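Local coordinates for uncharacterized protein (Bacteroides ovatus CL02T12C04, PDB 6PTM) that is probably an exo-acting carrageenase of glycoside hydrolase family 42, releasing units from the ends of carrageenan chains, at residues Asn398-Asn403 with Ile597-Glu602; Asp424-Gly429 with Trp447-Met452; Ala453-Lys458 with Arg585-Leu590. All blocks are in the same frame, centred on the assembly; numbering follows the deposited sequence.

In the fold
All three interactions are buried where they cross; helix 448-460 supplies a segment to interactions 2 and 3 and packs against interaction 1 through M452 and F456. Interaction 2 pairs the start of this helix with the loop leaving barrel strand 421-423, so it lies wholly within the barrel domain, its centre about 7 Å from that of the chain. Interactions 1 and 3, centres about 7 Å apart, join that domain to the following alpha/beta domain through strand 597-600 and helix 579-590, consecutive in the chain. Chemistry follows place: interaction 1 is an aromatic T-shaped pair, with a bound ethanediol at the far end of its first segment; interaction 2 mixes a carboxylate-to-backbone bond, a bridging water and methyl packing; interaction 3 is one short hydroxyl-carboxylate bond.

Interaction 1 of 3, residues Asn398-Asn403 with Ile597-Glu602; sequences NLWSDN and IGFATE. With EDO (1,2-ethanediol), chain D.
D402 OD1 accepts a 2.7 Å hydrogen bond from O2 of the ethanediol, while O1 of the same molecule donates to S401 O at 2.8 Å. The diol, probably from the crystallisation liquor, thus spans a side-chain oxygen and a backbone carbonyl where the short helix 398-401 gives way to loop. D402 N is still bound to N398 O, which marks that last turn.

The crossing to the second segment is aromatic. W400 and F599 reach toward one another from opposite directions and form a T-shaped pair: the six-membered ring of W400 lies 5.4 Å from the F599 ring, centroid to centroid, with planes at 87°. CH2 at the indole edge is the touching atom, 3.8 Å from F599 CZ, and it sits over the phenyl face toward the rim. W400 CG is anti to the backbone N (chi1 179°), which carries the indole off the helix toward F599.

Strand 597-600 edges the five-stranded parallel sheet of an alpha/beta domain with strand order 2-1-3-4-5, as in flavodoxin-like folds, whereas helix 398-401 follows strand 391-394 of the (beta/alpha)8 barrel; the ring pair therefore bridges two domains. F456 stacks on W400, and M452 touches both rings. At the strand's end, T601 OG1 caps the next helix through I604 N and also bonds E412.

Interaction 2 of 3, residues Asp424-Gly429 with Trp447-Met452; sequences DASSCG and WVEICM
The irregular segment 424-429 passes the first turn of helix 448-460 with A425 and E449 closest, their CA atoms 5.9 Å apart. In the (beta/alpha)8 barrel this is the loop between strand 421-423 and its following helix, here folded back on the helix start within a beta-alpha-beta crossover to strand 466-471.

E449 carries the polar link: OE1 accepts from S426 N at 3.0 Å, nearly straight at 168°, with the donor well above the carboxylate plane (49°). The side chain lies alongside the S426 peptide, and E449 CB packs 3.5 Å from S426 O. Were E449 shortened to an alanine, S426 N would probably be left without this acceptor and a gap would open beside the peptide. S426 O is instead served by a water, which donates to it at 2.8 Å and accepts from I450 N, so the N-H and the C=O of S426 are each linked to the helix start, one directly by E449 and one through water. N398 and S401 pack against E449 from helix 398-401.

A425 turns its methyl toward the helix. With I450 CG1 between the backbone N and the carbonyl carbon (chi1 59°), the CG2 branch meets this methyl, A425 CB, at 4.0 Å.

Interaction 3 of 3, residues Ala453-Lys458 with Arg585-Leu590; sequences AYDFMK and RIYEKL
This is a buried polar contact between two helices, carried by the pair D455 and Y587, where helix 448-460 of the barrel domain faces helix 579-590 of the next domain. The geometry is that of two well-separated backbones bridged by side chains: the closest CA atoms, those of D455 and Y587, are 10.0 Å apart, and the segments bury just 81 Å² between them.

Y587 OH donates to D455 OD2 at 2.5 Å, a short bond. The phenol meets the oxygen with its edge, for D455 OD2 lies in the plane of the ring, near CZ and CE1. The oxygen, by contrast, is approached from above its carboxylate plane, 37° out of it. The two side chains cross at about a right angle, and their planes are 56° apart. Y587 CG is anti to the backbone N (chi1 -179°), which directs the ring toward helix 448-460 and brings OH to D455.

The other oxygen, D455 OD1, bonds to H499 ND1, a second partner that would help hold the carboxylate's rotation. With hydrogen bonds at both oxygens, a buried negative charge on D455 would probably be stabilised. C451 and M452, one helical turn earlier, pack on Y587, as does I597 from the strand beyond. The arrangement is a domain interface: an outer helix of a (beta/alpha)8 barrel, the one between strands 421-423 and 466-471, joined by a tyrosine-aspartate bond to a helix flanking a parallel alpha/beta sheet.

Interaction 1 of 3, residues Asn398-Asn403 with Ile597-Glu602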
# COMPACT_ATOMS: atom_id res chain seq x y z
N ASN A 398 -5.42 4.16 -4.82
CA ASN A 398 -6.11 5.42 -5.24
C ASN A 398 -7.48 5.06 -5.88
O ASN A 398 -8.33 5.96 -5.92
CB ASN A 398 -5.22 6.38 -6.06
CG ASN A 398 -4.81 5.93 -7.45
OD1 ASN A 398 -5.13 4.84 -7.91
ND2 ASN A 398 -4.15 6.81 -8.18
N LEU A 399 -7.75 3.81 -6.25
CA LEU A 399 -9.10 3.42 -6.72
C LEU A 399 -10.10 3.43 -5.54
O LEU A 399 -11.28 3.44 -5.80
CB LEU A 399 -9.06 2.08 -7.44
CG LEU A 399 -8.29 2.04 -8.75
CD1 LEU A 399 -8.34 0.66 -9.37
CD2 LEU A 399 -8.84 3.07 -9.72
N TRP A 400 -9.61 3.51 -4.30
CA TRP A 400 -10.42 3.84 -3.11
C TRP A 400 -10.10 5.24 -2.57
O TRP A 400 -11.06 5.93 -2.19
CB TRP A 400 -10.23 2.81 -2.01
CG TRP A 400 -11.01 3.12 -0.78
CD1 TRP A 400 -12.28 2.73 -0.49
CD2 TRP A 400 -10.54 3.84 0.37
NE1 TRP A 400 -12.65 3.19 0.75
CE2 TRP A 400 -11.60 3.88 1.29
CE3 TRP A 400 -9.35 4.48 0.69
CZ2 TRP A 400 -11.51 4.54 2.51
CZ3 TRP A 400 -9.23 5.10 1.92
CH2 TRP A 400 -10.31 5.14 2.80
N SER A 401 -8.82 5.64 -2.47
CA SER A 401 -8.47 6.91 -1.78
C SER A 401 -8.84 8.13 -2.66
O SER A 401 -9.05 9.19 -2.08
CB SER A 401 -7.02 6.95 -1.32
OG SER A 401 -6.12 6.74 -2.41
N ASP A 402 -8.92 7.98 -3.98
CA ASP A 402 -9.43 9.04 -4.90
C ASP A 402 -10.94 8.81 -5.13
O ASP A 402 -11.51 7.87 -4.54
CB ASP A 402 -8.61 9.15 -6.19
CG ASP A 402 -7.24 9.81 -6.02
OD1 ASP A 402 -7.00 10.44 -4.97
OD2 ASP A 402 -6.41 9.65 -6.92
N ASN A 403 -11.57 9.68 -5.92
CA ASN A 403 -13.05 9.83 -5.96
C ASN A 403 -13.74 8.81 -6.87
O ASN A 403 -14.95 8.60 -6.66
CB ASN A 403 -13.43 11.25 -6.36
CG ASN A 403 -13.05 12.26 -5.29
OD1 ASN A 403 -13.35 12.06 -4.12
ND2 ASN A 403 -12.31 13.29 -5.65
N ILE A 597 -6.25 6.44 13.49
CA ILE A 597 -7.62 6.71 12.98
C ILE A 597 -8.01 5.59 12.00
O ILE A 597 -7.22 5.32 11.09
CB ILE A 597 -7.71 8.10 12.32
CG1 ILE A 597 -7.25 9.19 13.30
CG2 ILE A 597 -9.11 8.36 11.80
CD1 ILE A 597 -8.00 9.21 14.60
N GLY A 598 -9.17 4.97 12.21
CA GLY A 598 -9.62 3.88 11.33
C GLY A 598 -10.94 4.17 10.71
O GLY A 598 -11.39 5.35 10.75
N PHE A 599 -11.53 3.12 10.12
CA PHE A 599 -12.78 3.23 9.35
C PHE A 599 -13.81 2.25 9.90
O PHE A 599 -13.46 1.27 10.54
CB PHE A 599 -12.51 3.03 7.85
CG PHE A 599 -11.76 4.19 7.28
CD1 PHE A 599 -12.44 5.30 6.83
CD2 PHE A 599 -10.38 4.23 7.35
CE1 PHE A 599 -11.75 6.41 6.37
CE2 PHE A 599 -9.69 5.34 6.90
CZ PHE A 599 -10.38 6.42 6.38
N ALA A 600 -15.07 2.57 9.64
CA ALA A 600 -16.24 1.71 9.92
C ALA A 600 -17.03 1.59 8.64
O ALA A 600 -17.12 2.57 7.90
CB ALA A 600 -17.10 2.27 11.03
N THR A 601 -17.58 0.41 8.41
CA THR A 601 -18.55 0.10 7.35
C THR A 601 -19.58 -0.84 7.95
O THR A 601 -19.33 -1.42 9.03
CB THR A 601 -17.88 -0.62 6.17
OG1 THR A 601 -17.37 -1.86 6.65
CG2 THR A 601 -16.77 0.18 5.55
N GLU A 602 -20.61 -1.18 7.19
CA GLU A 602 -21.49 -2.30 7.58
C GLU A 602 -20.67 -3.59 7.80
O GLU A 602 -20.87 -4.27 8.82
CB GLU A 602 -22.57 -2.52 6.53
CG GLU A 602 -23.44 -3.72 6.87
CD GLU A 602 -24.68 -3.90 6.00
OE1 GLU A 602 -24.91 -3.09 5.06
OE2 GLU A 602 -25.39 -4.89 6.25
C1 EDO D . -8.90 13.00 -1.92
O1 EDO D . -8.15 11.83 -1.61
C2 EDO D . -9.45 12.96 -3.27
O2 EDO D . -8.50 12.52 -4.22

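Interaction 2 of 3, residues Asp424-Gly429 with Trp447-Met452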
# COMPACT_ATOMS: atom_id res chain seq x y z
N ASP A 424 -0.19 -1.85 -4.54
CA ASP A 424 1.06 -1.21 -5.05
C ASP A 424 0.94 0.28 -4.75
O ASP A 424 0.97 1.10 -5.67
CB ASP A 424 1.36 -1.63 -6.49
CG ASP A 424 0.50 -0.99 -7.55
OD1 ASP A 424 -0.67 -0.70 -7.26
OD2 ASP A 424 1.01 -0.81 -8.67
N ALA A 425 0.77 0.59 -3.47
CA ALA A 425 0.67 1.97 -2.95
C ALA A 425 1.82 2.78 -3.52
O ALA A 425 2.97 2.26 -3.52
CB ALA A 425 0.70 2.02 -1.44
N SER A 426 1.47 3.98 -4.00
CA SER A 426 2.37 5.08 -4.43
C SER A 426 2.38 6.17 -3.36
O SER A 426 1.35 6.37 -2.67
CB SER A 426 1.93 5.73 -5.72
OG SER A 426 1.94 4.81 -6.79
N SER A 427 3.50 6.90 -3.28
CA SER A 427 3.63 8.16 -2.52
C SER A 427 4.33 9.20 -3.41
O SER A 427 3.71 9.73 -4.33
CB SER A 427 4.33 7.91 -1.20
OG SER A 427 5.61 7.31 -1.40
N CYS A 428 5.60 9.46 -3.17
CA CYS A 428 6.45 10.32 -4.03
C CYS A 428 6.03 11.80 -3.94
O CYS A 428 4.99 12.13 -3.28
CB CYS A 428 6.47 9.81 -5.47
SG CYS A 428 7.39 8.26 -5.64
N GLY A 429 6.84 12.64 -4.57
CA GLY A 429 6.78 14.12 -4.48
C GLY A 429 6.04 14.73 -5.66
O GLY A 429 5.19 14.03 -6.30
N TRP A 447 0.96 11.45 1.00
CA TRP A 447 0.86 10.58 2.20
C TRP A 447 -0.45 9.76 2.20
O TRP A 447 -0.63 8.98 3.15
CB TRP A 447 0.93 11.42 3.49
CG TRP A 447 -0.19 12.41 3.62
CD1 TRP A 447 -0.43 13.47 2.79
CD2 TRP A 447 -1.27 12.42 4.58
NE1 TRP A 447 -1.56 14.15 3.17
CE2 TRP A 447 -2.09 13.54 4.28
CE3 TRP A 447 -1.62 11.61 5.67
CZ2 TRP A 447 -3.24 13.84 5.00
CZ3 TRP A 447 -2.74 11.93 6.40
CH2 TRP A 447 -3.54 13.02 6.06
N VAL A 448 -1.37 9.96 1.26
CA VAL A 448 -2.80 9.56 1.44
C VAL A 448 -2.92 8.03 1.30
O VAL A 448 -3.66 7.44 2.11
CB VAL A 448 -3.75 10.32 0.48
CG1 VAL A 448 -5.16 9.79 0.59
CG2 VAL A 448 -3.80 11.81 0.78
N GLU A 449 -2.24 7.41 0.34
CA GLU A 449 -2.33 5.93 0.15
C GLU A 449 -1.70 5.18 1.34
O GLU A 449 -2.37 4.28 1.91
CB GLU A 449 -1.74 5.55 -1.19
CG GLU A 449 -2.54 6.12 -2.33
CD GLU A 449 -1.98 5.77 -3.69
OE1 GLU A 449 -1.44 4.63 -3.85
OE2 GLU A 449 -2.06 6.64 -4.56
N ILE A 450 -0.45 5.50 1.73
CA ILE A 450 0.26 4.72 2.80
C ILE A 450 -0.29 5.04 4.21
O ILE A 450 0.01 4.27 5.13
CB ILE A 450 1.77 4.92 2.74
CG1 ILE A 450 2.21 6.37 2.89
CG2 ILE A 450 2.34 4.29 1.47
CD1 ILE A 450 3.72 6.51 3.05
N CYS A 451 -1.01 6.16 4.41
CA CYS A 451 -1.67 6.47 5.69
C CYS A 451 -3.16 6.07 5.62
O CYS A 451 -3.55 5.07 6.22
CB CYS A 451 -1.48 7.92 6.09
SG CYS A 451 0.25 8.30 6.51
N MET A 452 -3.95 6.77 4.83
CA MET A 452 -5.43 6.62 4.87
C MET A 452 -5.87 5.31 4.21
O MET A 452 -6.64 4.62 4.85
CB MET A 452 -6.17 7.78 4.22
CG MET A 452 -7.62 7.75 4.59
SD MET A 452 -8.50 9.22 4.00
CE MET A 452 -8.65 8.85 2.25
O HOH W 1 0.74 7.54 -0.21

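Interaction 3 of 3, residues Ala453-Lys458 with Arg585-Leu590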
# COMPACT_ATOMS: atom_id res chain seq x y z
N ALA A 453 -5.38 4.95 3.03
CA ALA A 453 -5.81 3.67 2.38
C ALA A 453 -5.33 2.45 3.21
O ALA A 453 -6.11 1.50 3.38
CB ALA A 453 -5.33 3.60 0.96
N TYR A 454 -4.08 2.45 3.70
CA TYR A 454 -3.54 1.40 4.61
C TYR A 454 -4.47 1.28 5.83
O TYR A 454 -4.82 0.14 6.25
CB TYR A 454 -2.06 1.70 4.89
CG TYR A 454 -1.12 1.24 3.78
CD1 TYR A 454 -1.60 0.92 2.51
CD2 TYR A 454 0.24 1.13 4.00
CE1 TYR A 454 -0.74 0.49 1.51
CE2 TYR A 454 1.10 0.71 3.00
CZ TYR A 454 0.61 0.36 1.76
OH TYR A 454 1.48 -0.09 0.81
N ASP A 455 -4.86 2.41 6.41
CA ASP A 455 -5.72 2.44 7.62
C ASP A 455 -7.10 1.83 7.28
O ASP A 455 -7.68 1.13 8.15
CB ASP A 455 -5.80 3.84 8.23
CG ASP A 455 -4.51 4.24 8.95
OD1 ASP A 455 -3.64 3.34 9.12
OD2 ASP A 455 -4.37 5.46 9.30
N PHE A 456 -7.60 2.05 6.08
CA PHE A 456 -8.88 1.45 5.64
C PHE A 456 -8.69 -0.08 5.53
O PHE A 456 -9.51 -0.84 6.09
CB PHE A 456 -9.40 2.16 4.39
CG PHE A 456 -10.69 1.58 3.88
CD1 PHE A 456 -11.91 1.95 4.44
CD2 PHE A 456 -10.69 0.60 2.89
CE1 PHE A 456 -13.10 1.39 3.98
CE2 PHE A 456 -11.89 0.07 2.41
CZ PHE A 456 -13.09 0.45 2.97
N MET A 457 -7.67 -0.51 4.80
CA MET A 457 -7.37 -1.95 4.60
C MET A 457 -7.18 -2.63 5.98
O MET A 457 -7.72 -3.73 6.18
CB MET A 457 -6.12 -2.08 3.74
CG MET A 457 -6.29 -1.74 2.29
SD MET A 457 -4.67 -1.80 1.43
CE MET A 457 -4.70 -0.30 0.45
N LYS A 458 -6.45 -2.02 6.93
CA LYS A 458 -6.22 -2.64 8.25
C LYS A 458 -7.50 -2.54 9.11
O LYS A 458 -7.68 -3.43 9.97
CB LYS A 458 -5.03 -2.01 8.95
CG LYS A 458 -3.68 -2.27 8.29
CD LYS A 458 -3.21 -3.71 8.46
CE LYS A 458 -2.56 -3.88 9.80
NZ LYS A 458 -2.13 -5.27 10.02
N ARG A 585 -10.87 14.87 4.37
CA ARG A 585 -10.88 16.10 5.20
C ARG A 585 -11.03 15.70 6.67
O ARG A 585 -10.25 16.24 7.51
CB ARG A 585 -11.94 17.09 4.70
CG ARG A 585 -11.79 18.50 5.29
CD ARG A 585 -12.86 19.51 4.81
NE ARG A 585 -12.93 19.43 3.36
CZ ARG A 585 -13.89 18.82 2.66
NH1 ARG A 585 -14.94 18.29 3.26
NH2 ARG A 585 -13.78 18.75 1.36
N ILE A 586 -11.91 14.75 6.99
CA ILE A 586 -12.18 14.34 8.39
C ILE A 586 -11.01 13.45 8.88
O ILE A 586 -10.55 13.66 10.03
CB ILE A 586 -13.57 13.70 8.60
CG1 ILE A 586 -13.78 13.27 10.06
CG2 ILE A 586 -13.83 12.51 7.69
CD1 ILE A 586 -13.53 14.36 11.11
N TYR A 587 -10.48 12.56 8.04
CA TYR A 587 -9.27 11.76 8.37
C TYR A 587 -8.12 12.68 8.78
O TYR A 587 -7.51 12.47 9.83
CB TYR A 587 -8.81 10.93 7.17
CG TYR A 587 -7.61 10.06 7.43
CD1 TYR A 587 -7.70 8.91 8.19
CD2 TYR A 587 -6.36 10.44 6.98
CE1 TYR A 587 -6.58 8.12 8.45
CE2 TYR A 587 -5.23 9.66 7.22
CZ TYR A 587 -5.35 8.48 7.93
OH TYR A 587 -4.26 7.73 8.16
N GLU A 588 -7.79 13.65 7.92
CA GLU A 588 -6.69 14.63 8.15
C GLU A 588 -6.94 15.40 9.46
O GLU A 588 -5.99 15.63 10.26
CB GLU A 588 -6.64 15.59 6.97
CG GLU A 588 -5.60 16.67 7.06
CD GLU A 588 -5.54 17.53 5.82
OE1 GLU A 588 -6.60 18.07 5.41
OE2 GLU A 588 -4.43 17.69 5.28
N LYS A 589 -8.19 15.78 9.68
CA LYS A 589 -8.59 16.54 10.88
C LYS A 589 -8.30 15.72 12.13
O LYS A 589 -7.89 16.31 13.10
CB LYS A 589 -10.07 16.94 10.76
CG LYS A 589 -10.53 17.88 11.84
CD LYS A 589 -9.87 19.25 11.71
CE LYS A 589 -10.50 20.29 12.59
NZ LYS A 589 -9.84 21.60 12.34
N LEU A 590 -8.45 14.39 12.09
CA LEU A 590 -8.34 13.54 13.29
C LEU A 590 -6.93 12.94 13.44
O LEU A 590 -6.63 12.50 14.52
CB LEU A 590 -9.39 12.42 13.23
CG LEU A 590 -10.86 12.83 13.24
CD1 LEU A 590 -11.73 11.58 13.19
CD2 LEU A 590 -11.21 13.69 14.45